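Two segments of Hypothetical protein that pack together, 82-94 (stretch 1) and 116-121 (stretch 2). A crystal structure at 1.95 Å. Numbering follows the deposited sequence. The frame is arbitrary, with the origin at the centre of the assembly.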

# COMPACT_ATOMS: atom_id res chain seq x y z
N VAL A 82 13.32 0.08 -21.19
CA VAL A 82 14.40 -0.35 -20.27
C VAL A 82 14.11 -0.06 -18.80
O VAL A 82 15.00 -0.08 -17.96
CB VAL A 82 15.69 0.38 -20.60
CG1 VAL A 82 16.13 0.03 -22.02
CG2 VAL A 82 15.48 1.88 -20.49
N ASN A 83 12.85 0.18 -18.45
CA ASN A 83 12.51 0.51 -17.06
C ASN A 83 11.63 -0.56 -16.36
O ASN A 83 10.87 -0.27 -15.44
CB ASN A 83 11.86 1.91 -16.99
CG ASN A 83 10.69 2.03 -17.95
OD1 ASN A 83 10.17 1.05 -18.46
ND2 ASN A 83 10.27 3.29 -18.17
N ALA A 84 11.72 -1.82 -16.76
CA ALA A 84 10.90 -2.86 -16.15
C ALA A 84 11.00 -2.84 -14.62
O ALA A 84 9.99 -2.88 -13.91
CB ALA A 84 11.32 -4.23 -16.68
N HIS A 85 12.23 -2.75 -14.11
CA HIS A 85 12.48 -2.74 -12.67
C HIS A 85 11.69 -1.65 -11.93
O HIS A 85 11.24 -1.86 -10.80
CB HIS A 85 13.97 -2.52 -12.40
CG HIS A 85 14.43 -1.12 -12.68
ND1 HIS A 85 14.71 -0.67 -13.95
CD2 HIS A 85 14.56 -0.04 -11.86
CE1 HIS A 85 15.01 0.62 -13.90
NE2 HIS A 85 14.92 1.02 -12.64
N ALA A 86 11.55 -0.49 -12.56
CA ALA A 86 10.82 0.62 -11.93
C ALA A 86 9.34 0.28 -11.76
O ALA A 86 8.72 0.58 -10.74
CB ALA A 86 10.98 1.90 -12.78
N HIS A 87 8.74 -0.35 -12.77
CA HIS A 87 7.34 -0.74 -12.69
C HIS A 87 7.18 -1.73 -11.53
O HIS A 87 6.25 -1.63 -10.74
CB HIS A 87 6.91 -1.41 -14.00
CG HIS A 87 6.90 -0.49 -15.19
ND1 HIS A 87 5.82 0.31 -15.50
CD2 HIS A 87 7.82 -0.27 -16.16
CE1 HIS A 87 6.07 0.97 -16.62
NE2 HIS A 87 7.27 0.63 -17.04
N LEU A 88 8.12 -2.68 -11.44
CA LEU A 88 8.09 -3.69 -10.39
C LEU A 88 8.20 -3.04 -9.00
O LEU A 88 7.47 -3.40 -8.08
CB LEU A 88 9.22 -4.70 -10.61
CG LEU A 88 9.19 -5.45 -11.95
CD1 LEU A 88 10.36 -6.41 -12.02
CD2 LEU A 88 7.86 -6.21 -12.12
N GLY A 89 9.11 -2.08 -8.86
CA GLY A 89 9.26 -1.41 -7.58
C GLY A 89 7.97 -0.69 -7.20
O GLY A 89 7.51 -0.74 -6.05
N ASN A 90 7.39 -0.00 -8.18
CA ASN A 90 6.13 0.71 -7.96
C ASN A 90 5.04 -0.21 -7.46
O ASN A 90 4.26 0.13 -6.60
CB ASN A 90 5.69 1.40 -9.26
CG ASN A 90 4.27 1.94 -9.17
OD1 ASN A 90 4.04 3.14 -9.10
ND2 ASN A 90 3.29 1.02 -9.19
N THR A 91 4.96 -1.45 -8.03
CA THR A 91 3.88 -2.34 -7.58
C THR A 91 3.99 -2.75 -6.10
O THR A 91 2.99 -3.03 -5.46
CB THR A 91 3.74 -3.60 -8.46
OG1 THR A 91 4.73 -4.57 -8.09
CG2 THR A 91 3.84 -3.30 -9.95
N ILE A 92 5.21 -2.91 -5.54
CA ILE A 92 5.15 -3.35 -4.12
C ILE A 92 5.47 -2.22 -3.16
O ILE A 92 5.55 -2.41 -1.96
CB ILE A 92 6.21 -4.39 -3.84
CG1 ILE A 92 7.56 -3.87 -4.36
CG2 ILE A 92 5.85 -5.69 -4.59
CD1 ILE A 92 8.81 -4.67 -3.98
N ILE A 93 5.69 -0.99 -3.70
CA ILE A 93 5.82 0.14 -2.78
C ILE A 93 4.52 0.91 -2.74
O ILE A 93 4.04 1.32 -1.69
CB ILE A 93 6.96 1.07 -3.25
CG1 ILE A 93 8.33 0.42 -3.03
CG2 ILE A 93 6.94 2.39 -2.46
CD1 ILE A 93 9.45 1.17 -3.74
N GLY A 94 3.88 1.09 -3.89
CA GLY A 94 2.60 1.79 -3.92
C GLY A 94 2.71 3.21 -4.46
O GLY A 94 3.76 3.85 -4.35
N PHE A 116 9.43 10.53 -1.94
CA PHE A 116 9.18 10.28 -3.35
C PHE A 116 10.27 9.27 -3.73
O PHE A 116 11.45 9.49 -3.46
CB PHE A 116 9.37 11.54 -4.19
CG PHE A 116 9.01 11.34 -5.64
CD1 PHE A 116 9.93 10.81 -6.53
CD2 PHE A 116 7.74 11.67 -6.11
CE1 PHE A 116 9.60 10.60 -7.87
CE2 PHE A 116 7.39 11.47 -7.45
CZ PHE A 116 8.32 10.93 -8.33
N VAL A 117 9.86 8.17 -4.34
CA VAL A 117 10.81 7.15 -4.74
C VAL A 117 10.92 7.08 -6.25
O VAL A 117 10.05 6.55 -6.94
CB VAL A 117 10.31 5.82 -4.24
CG1 VAL A 117 11.32 4.72 -4.58
CG2 VAL A 117 10.10 5.87 -2.74
N GLU A 118 11.98 7.67 -6.80
CA GLU A 118 12.22 7.68 -8.25
C GLU A 118 12.98 6.41 -8.65
O GLU A 118 13.99 6.06 -8.03
CB GLU A 118 13.06 8.91 -8.63
CG GLU A 118 13.51 8.98 -10.09
CD GLU A 118 12.35 9.03 -11.06
OE1 GLU A 118 11.77 7.96 -11.36
OE2 GLU A 118 12.00 10.14 -11.52
N MET A 119 12.49 5.72 -9.68
CA MET A 119 13.15 4.50 -10.13
C MET A 119 13.50 4.56 -11.62
O MET A 119 14.10 3.62 -12.16
CB MET A 119 12.28 3.28 -9.80
CG MET A 119 12.18 3.07 -8.29
SD MET A 119 11.01 1.82 -7.75
CE MET A 119 9.51 2.79 -7.66
N ASP A 120 13.14 5.66 -12.27
CA ASP A 120 13.44 5.84 -13.70
C ASP A 120 13.82 7.29 -13.98
O ASP A 120 13.38 7.90 -14.95
CB ASP A 120 12.21 5.43 -14.54
CG ASP A 120 12.56 5.30 -16.04
OD1 ASP A 120 13.72 4.98 -16.33
OD2 ASP A 120 11.69 5.51 -16.87
N GLY A 121 14.66 7.86 -13.13
CA GLY A 121 15.10 9.23 -13.34
C GLY A 121 16.30 9.29 -14.27
O GLY A 121 16.76 8.25 -14.74

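Stretch 1 is a helix, residues 84-93, with a short lead-in. Stretch 2 is the end of a strand, residues 116-118, followed by residues outside the strand. The contact between them is modest, burying 361 Å² with both sides summed. Three residues cover the most surface: Met119, Asp120 and Ile93.

Met119 is the centre of the contact. Its CA lies 4.9 Å from the CA of Ala86, the closest pair of CA atoms across the two stretches. The CA-to-CB bond points toward the helix, and the side chain, with chi angles m, t and m, runs along it from Ala86 to Ile93. Met119 SD sits 3.7 Å from Gly89 CA. Met119 CE reaches Asn90 N at 3.5 Å and Ile93 CD1 at 4.2 Å. A long, unbranched, flexible side chain suits this course over the helix surface.

Two of the helix residues that Met119 packs on, Ala86 and Gly89, are small. Ala86 offers a single methyl group, and the CB of Ala86 lies 3.5 Å from the CB of Met119. Gly89 offers no side chain at all. An ideal CB on Gly89 would lie 2.3 Å from Met119 SD, a clash, so the bare CA makes room for the sulfur.

The backbone of Met119 is also held. His85 NE2 donates a hydrogen bond to Met119 O, at 2.8 Å. The CA-to-CB bond of His85 points sideways, but the end of the side chain comes nearer to stretch 2. The carbonyl oxygen lies at the edge of the ring, near its plane, where a ring nitrogen can donate to it. This gives the carbonyl of a buried residue a polar partner beside the apolar packing.

Asp120 carries the contact to the start of the helix. Its CB lies 4.1 Å from Ala86 CB, and its carboxylate accepts a hydrogen bond from Asn83. The distance from Asn83 ND2 to Asp120 OD2 is 2.9 Å, and the bond is almost straight, at 178°. Both residues point their CA-to-CB bonds toward the other stretch. Asn83 occupies the N-cap position, but its side chain makes no capping bond. Instead its amide group faces two ways: ND2 serves Asp120, while OD1 accepts a weak bond from His87 NE2 at 3.3 Å.

The segment that presents Met119 and Asp120 is braced by Glu118. Glu118 OE1 accepts a bond from Asp120 N at 2.8 Å and a weak one from Met119 N at 2.9 Å. The CA-to-CB bond of Glu118 points away from the helix.

Ile93 closes the contact at the other end of the helix. Its CA-to-CB bond points toward stretch 2, and its CD1 lies 4.1 Å from Val117 CG1. With Met119 CE, these methyl groups form a small apolar cluster. The contact therefore changes in character along the helix, from polar near Asn83 to apolar at Ile93.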